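Transcriptional regulatory protein (PDB 3Q7R) binds a cis-acting element of its own promoter and may be a global positive regulator of transcription, as an atypical OmpR/PhoB-type response regulator. Local coordinates at residues E35-T40 / S110-F115; Q43-E48 / D52-E57. One frame throughout, in Å; residues are numbered along the deposited sequence. Where two conformers were deposited one is given.

Contact 1 (E35-T40 / S110-F115)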
loop_
_atom_site.group_PDB
_atom_site.type_symbol
_atom_site.label_atom_id
_atom_site.label_comp_id
_atom_site.label_asym_id
_atom_site.label_seq_id
_atom_site.Cartn_x
_atom_site.Cartn_y
_atom_site.Cartn_z
ATOM N N GLU A 35 5.634 -10.771 20.357
ATOM C CA GLU A 35 7.001 -10.334 20.619
ATOM C C GLU A 35 7.437 -9.268 19.607
ATOM O O GLU A 35 8.327 -8.457 19.884
ATOM C CB GLU A 35 7.955 -11.527 20.590
ATOM C CG GLU A 35 7.686 -12.536 21.691
ATOM C CD GLU A 35 8.644 -13.709 21.676
ATOM O OE1 GLU A 35 9.470 -13.818 20.742
ATOM O OE2 GLU A 35 8.553 -14.529 22.615
ATOM N N GLU A 36 6.794 -9.266 18.439
ATOM C CA GLU A 36 7.157 -8.346 17.363
ATOM C C GLU A 36 6.145 -7.194 17.173
ATOM O O GLU A 36 6.516 -6.128 16.707
ATOM C CB GLU A 36 7.279 -9.136 16.054
ATOM C CG GLU A 36 8.403 -10.179 16.089
ATOM C CD GLU A 36 8.436 -11.110 14.883
ATOM O OE1 GLU A 36 7.559 -11.020 14.005
ATOM O OE2 GLU A 36 9.360 -11.948 14.825
ATOM N N TYR A 37 4.868 -7.463 17.459
ATOM C CA TYR A 37 3.766 -6.481 17.235
ATOM C C TYR A 37 2.772 -6.491 18.382
ATOM O O TYR A 37 2.252 -7.546 18.723
ATOM C CB TYR A 37 2.978 -6.809 15.964
ATOM C CG TYR A 37 3.851 -7.071 14.760
ATOM C CD1 TYR A 37 4.337 -6.032 13.994
ATOM C CD2 TYR A 37 4.193 -8.374 14.412
ATOM C CE1 TYR A 37 5.175 -6.288 12.886
ATOM C CE2 TYR A 37 4.996 -8.638 13.323
ATOM C CZ TYR A 37 5.486 -7.596 12.565
ATOM O OH TYR A 37 6.292 -7.886 11.485
ATOM N N ARG A 38 2.509 -5.316 18.952
ATOM C CA ARG A 38 1.498 -5.115 20.011
ATOM C C ARG A 38 0.403 -4.295 19.356
ATOM O O ARG A 38 0.681 -3.219 18.841
ATOM C CB ARG A 38 2.118 -4.312 21.150
ATOM C CG ARG A 38 1.260 -3.984 22.348
ATOM C CD ARG A 38 2.127 -3.422 23.515
ATOM N NE ARG A 38 3.102 -4.421 24.022
ATOM C CZ ARG A 38 3.965 -4.242 25.049
ATOM N NH1 ARG A 38 4.003 -3.071 25.711
ATOM N NH2 ARG A 38 4.814 -5.229 25.419
ATOM N N CYS A 39 -0.819 -4.790 19.389
ATOM C CA CYS A 39 -1.932 -4.120 18.732
ATOM C C CYS A 39 -2.925 -3.593 19.741
ATOM O O CYS A 39 -3.217 -4.258 20.753
ATOM C CB CYS A 39 -2.660 -5.093 17.802
ATOM S SG CYS A 39 -1.602 -5.805 16.571
ATOM N N THR A 40 -3.476 -2.416 19.457
ATOM C CA THR A 40 -4.566 -1.889 20.263
ATOM C C THR A 40 -5.554 -1.260 19.293
ATOM O O THR A 40 -5.233 -1.118 18.108
ATOM C CB THR A 40 -4.077 -0.832 21.248
ATOM O OG1 THR A 40 -3.521 0.288 20.537
ATOM C CG2 THR A 40 -3.011 -1.457 22.207
ATOM N N SER A 110 -0.478 -9.612 7.190
ATOM C CA SER A 110 0.634 -9.583 6.249
ATOM C C SER A 110 1.001 -8.162 5.858
ATOM O O SER A 110 2.177 -7.845 5.663
ATOM C CB SER A 110 0.340 -10.443 5.004
ATOM O OG SER A 110 0.294 -11.832 5.366
ATOM N N ALA A 111 -0.018 -7.315 5.726
ATOM C CA ALA A 111 0.220 -5.946 5.325
ATOM C C ALA A 111 0.928 -5.170 6.427
ATOM O O ALA A 111 1.809 -4.372 6.139
ATOM C CB ALA A 111 -1.113 -5.263 4.984
ATOM N N ILE A 112 0.457 -5.309 7.666
ATOM C CA ILE A 112 1.105 -4.658 8.798
ATOM C C ILE A 112 2.559 -5.107 8.883
ATOM O O ILE A 112 3.474 -4.298 9.065
ATOM C CB ILE A 112 0.342 -5.043 10.097
ATOM C CG1 ILE A 112 -0.996 -4.313 10.166
ATOM C CG2 ILE A 112 1.199 -4.795 11.348
ATOM C CD1 ILE A 112 -1.925 -4.918 11.290
ATOM N N SER A 113 2.784 -6.398 8.707
ATOM C CA SER A 113 4.148 -6.940 8.777
ATOM C C SER A 113 5.046 -6.391 7.659
ATOM O O SER A 113 6.222 -6.064 7.882
ATOM C CB SER A 113 4.111 -8.474 8.756
ATOM O OG SER A 113 3.369 -8.968 9.858
ATOM N N LEU A 114 4.506 -6.291 6.452
ATOM C CA LEU A 114 5.288 -5.765 5.329
ATOM C C LEU A 114 5.565 -4.280 5.547
ATOM O O LEU A 114 6.691 -3.823 5.343
ATOM C CB LEU A 114 4.561 -5.961 3.999
ATOM C CG LEU A 114 5.251 -5.350 2.770
ATOM C CD1 LEU A 114 6.673 -5.904 2.570
ATOM C CD2 LEU A 114 4.427 -5.640 1.518
ATOM N N PHE A 115 4.539 -3.524 5.933
ATOM C CA PHE A 115 4.702 -2.084 6.072
ATOM C C PHE A 115 5.786 -1.756 7.087
ATOM O O PHE A 115 6.673 -0.923 6.842
ATOM C CB PHE A 115 3.361 -1.466 6.500
ATOM C CG PHE A 115 3.309 0.031 6.331
ATOM C CD1 PHE A 115 2.462 0.586 5.394
ATOM C CD2 PHE A 115 4.110 0.864 7.089
ATOM C CE1 PHE A 115 2.410 1.983 5.211
ATOM C CE2 PHE A 115 4.074 2.248 6.893
ATOM C CZ PHE A 115 3.241 2.798 5.961
#
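Tyr37, the first residue of strand 37-42, reaches across to Ile112 and Ser113 on helix 105-118 with the length of its side chain. Its CG stands anti to its own carbonyl carbon (chi1 -48°), which, with CB already pointing at the helix, carries the ring to Ser113. Both helix residues approach obliquely from the same side of the ring plane. Nearer the strand, CD1 lies 4.3 Å from CG2 of Ile112, an apolar touch. At the tip, OH of Tyr37 is 3.5 Å from CB of Ser113. In the serine conformer described, OG lies 3.8 Å from CE2, 3.7 Å from CZ and 3.5 Å from OH of Tyr37, and bonds to the carbonyl oxygen of Lys109. Leu32 touches both Tyr37 and Ser113, while Ile112 continues inward to Val15 and Thr28. In this CheY-like alpha/beta fold the helix packs on the sheet here, while Ala111, Leu114 and Phe115 pack on Trp97 of the second subunit. The contact buries 144 Å² in all. Since the serine hydroxyl is bonded to Lys109 and no hydrogen bond links the two segments, the chemistry implies mainly van der Waals packing between edge strand and helix.

Contact 2 (Q43-E48 / D52-E57)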
loop_
_atom_site.group_PDB
_atom_site.type_symbol
_atom_site.label_atom_id
_atom_site.label_comp_id
_atom_site.label_asym_id
_atom_site.label_seq_id
_atom_site.Cartn_x
_atom_site.Cartn_y
_atom_site.Cartn_z
ATOM N N GLN A 43 -11.647 4.039 18.374
ATOM C CA GLN A 43 -12.738 4.320 17.447
ATOM C C GLN A 43 -12.718 5.698 16.848
ATOM O O GLN A 43 -13.681 6.093 16.227
ATOM C CB GLN A 43 -14.109 4.040 18.138
ATOM C CG GLN A 43 -14.400 2.552 18.187
ATOM C CD GLN A 43 -13.550 1.805 19.163
ATOM O OE1 GLN A 43 -13.564 2.092 20.380
ATOM N NE2 GLN A 43 -12.860 0.763 18.662
ATOM N N GLN A 44 -11.654 6.478 17.084
ATOM C CA GLN A 44 -11.557 7.779 16.432
ATOM C C GLN A 44 -10.100 8.030 16.073
ATOM O O GLN A 44 -9.200 7.502 16.713
ATOM C CB GLN A 44 -12.077 8.929 17.321
ATOM C CG GLN A 44 -11.203 9.395 18.496
ATOM C CD GLN A 44 -11.294 8.536 19.783
ATOM O OE1 GLN A 44 -12.286 7.844 20.009
ATOM N NE2 GLN A 44 -10.249 8.596 20.637
ATOM N N TYR A 45 -9.881 8.748 14.987
ATOM C CA TYR A 45 -8.488 8.904 14.524
ATOM C C TYR A 45 -7.632 9.622 15.588
ATOM O O TYR A 45 -8.028 10.659 16.144
ATOM C CB TYR A 45 -8.426 9.704 13.201
ATOM C CG TYR A 45 -7.009 9.946 12.805
ATOM C CD1 TYR A 45 -6.252 8.918 12.251
ATOM C CD2 TYR A 45 -6.372 11.156 13.074
ATOM C CE1 TYR A 45 -4.902 9.052 11.938
ATOM C CE2 TYR A 45 -5.041 11.297 12.792
ATOM C CZ TYR A 45 -4.295 10.264 12.200
ATOM O OH TYR A 45 -2.927 10.419 11.928
ATOM N N LYS A 46 -6.473 9.045 15.823
ATOM C CA LYS A 46 -5.430 9.690 16.648
ATOM C C LYS A 46 -4.129 8.978 16.375
ATOM O O LYS A 46 -4.063 8.001 15.600
ATOM C CB LYS A 46 -5.804 9.597 18.123
ATOM C CG LYS A 46 -5.840 8.137 18.558
ATOM C CD LYS A 46 -6.231 7.865 20.066
ATOM C CE LYS A 46 -5.441 8.543 21.050
ATOM N NZ LYS A 46 -5.775 7.969 22.423
ATOM N N GLN A 47 -3.061 9.502 16.973
ATOM C CA GLN A 47 -1.845 8.723 17.128
ATOM C C GLN A 47 -1.553 8.644 18.631
ATOM O O GLN A 47 -2.237 9.286 19.449
ATOM C CB GLN A 47 -0.642 9.323 16.375
ATOM C CG GLN A 47 -1.034 9.653 14.931
ATOM C CD GLN A 47 0.121 10.031 14.083
ATOM O OE1 GLN A 47 1.148 10.508 14.592
ATOM N NE2 GLN A 47 -0.058 9.944 12.769
ATOM N N GLU A 48 -0.624 7.772 18.979
ATOM C CA GLU A 48 -0.149 7.629 20.360
ATOM C C GLU A 48 1.364 7.697 20.325
ATOM O O GLU A 48 1.967 7.437 19.284
ATOM C CB GLU A 48 -0.651 6.316 20.989
ATOM C CG GLU A 48 -2.124 6.382 21.289
ATOM C CD GLU A 48 -2.746 5.125 21.836
ATOM O OE1 GLU A 48 -2.067 4.095 21.871
ATOM O OE2 GLU A 48 -3.940 5.193 22.238
ATOM N N ASP A 52 3.936 3.048 16.195
ATOM C CA ASP A 52 4.751 3.017 14.974
ATOM C C ASP A 52 3.866 3.115 13.737
ATOM O O ASP A 52 4.243 3.761 12.733
ATOM C CB ASP A 52 5.553 1.727 14.924
ATOM C CG ASP A 52 6.537 1.648 16.092
ATOM O OD1 ASP A 52 7.455 2.483 16.092
ATOM O OD2 ASP A 52 6.347 0.816 16.983
ATOM N N LEU A 53 2.700 2.478 13.785
ATOM C CA LEU A 53 1.816 2.484 12.607
ATOM C C LEU A 53 0.393 2.669 13.123
ATOM O O LEU A 53 -0.003 2.019 14.082
ATOM C CB LEU A 53 1.909 1.170 11.864
ATOM C CG LEU A 53 0.884 0.956 10.753
ATOM C CD1 LEU A 53 1.123 1.941 9.618
ATOM C CD2 LEU A 53 1.012 -0.522 10.270
ATOM N N VAL A 54 -0.364 3.560 12.507
ATOM C CA VAL A 54 -1.813 3.631 12.749
ATOM C C VAL A 54 -2.522 3.121 11.511
ATOM O O VAL A 54 -2.237 3.591 10.414
ATOM C CB VAL A 54 -2.273 5.083 13.011
ATOM C CG1 VAL A 54 -3.801 5.112 13.239
ATOM C CG2 VAL A 54 -1.507 5.601 14.260
ATOM N N VAL A 55 -3.412 2.140 11.674
ATOM C CA VAL A 55 -4.163 1.570 10.524
ATOM C C VAL A 55 -5.543 2.159 10.699
ATOM O O VAL A 55 -6.170 1.928 11.722
ATOM C CB VAL A 55 -4.210 0.049 10.617
ATOM C CG1 VAL A 55 -5.059 -0.493 9.463
ATOM C CG2 VAL A 55 -2.798 -0.527 10.489
ATOM N N CYS A 56 -5.989 3.020 9.759
ATOM C CA CYS A 56 -7.241 3.751 10.008
ATOM C C CYS A 56 -8.287 3.487 8.946
ATOM O O CYS A 56 -7.978 3.603 7.769
ATOM C CB CYS A 56 -6.916 5.255 9.967
ATOM S SG CYS A 56 -8.293 6.312 10.511
ATOM N N GLU A 57 -9.510 3.167 9.356
ATOM C CA GLU A 57 -10.579 3.094 8.395
ATOM C C GLU A 57 -10.752 4.431 7.654
ATOM O O GLU A 57 -10.738 5.522 8.272
ATOM C CB GLU A 57 -11.894 2.851 9.140
ATOM C CG GLU A 57 -11.921 1.486 9.802
ATOM C CD GLU A 57 -12.089 0.361 8.820
ATOM O OE1 GLU A 57 -12.240 0.583 7.599
ATOM O OE2 GLU A 57 -12.004 -0.807 9.250
#
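In this CheY-like receiver domain, the irregular chain joining strand 37-42 to strand 51-57 runs back along one face of the parallel sheet, and residues 43-48 pack there on the central strand. Alternation along the strand sets the pattern: Val54 and Cys56 direct their side chains at the loop, whereas Leu53 and Val55 pack on helix 105-118. The closest CA pairs, Gln47 with Val54 and Tyr45 with Cys56, are 6.7 and 7.0 Å apart, a side-chain layer rather than backbone pairing. Tyr45 CG is anti to the backbone N (chi1 175°), which carries the ring edge to Cys56. SG lies 3.7 Å from CD1; taken from the ring centre it is 76° off the normal, a sulfur-aromatic contact near the ring plane. At the neighbouring ring atom, CE1, CG1 of Val54 comes within 4.3 Å, obliquely to the ring. That methyl also lies 3.7 Å from the carbonyl oxygen of Lys46, and CG2, the other branch of Val54, is 4.1 Å from CG of Gln47, whose side chain crosses the valine at about a right angle. Beyond CG the extended Gln47 chain brings NE2 to OH of Tyr45, 3.0 Å away in a weak bond, while its OE1 accepts from the backbone N of Ser74. Val76 of the next strand touches both Tyr45 and Gln47, and Pro62 and Ile65 add to the surroundings of the tyrosine. Within the loop, Lys46, whose CB points away from the strand, forms a weak salt bridge through NZ with OE2 of Glu48. The chemistry implies a division of labour: dispersion and the sulfur-ring contact hold the loop against the strand, while amide, phenol and charged groups bond within the loop or to Ser74, which probably helps fix the Gln47 side chain.

From the N terminus the chain lays down strand 13-18 and helix 22-31 before reaching 35-40, the opening side of contact 1. It then runs through strand 37-42 into 43-48 and, only four residues later, enters 52-57, closing the short loop of contact 2. The larger loop closes at 110-115, 70 residues beyond the first segment, so contact 2 is nested within contact 1. Contact 1 ties the edge strand to the C-terminal helix; contact 2 ties a connecting loop to the central strand. Their centres lie 13 Å apart, and packing bridges them: CE2 of Phe115 lies 4.0 Å from CD1 of Leu53, and CG1 of Ile112 is 4.2 Å from CG2 of Val55.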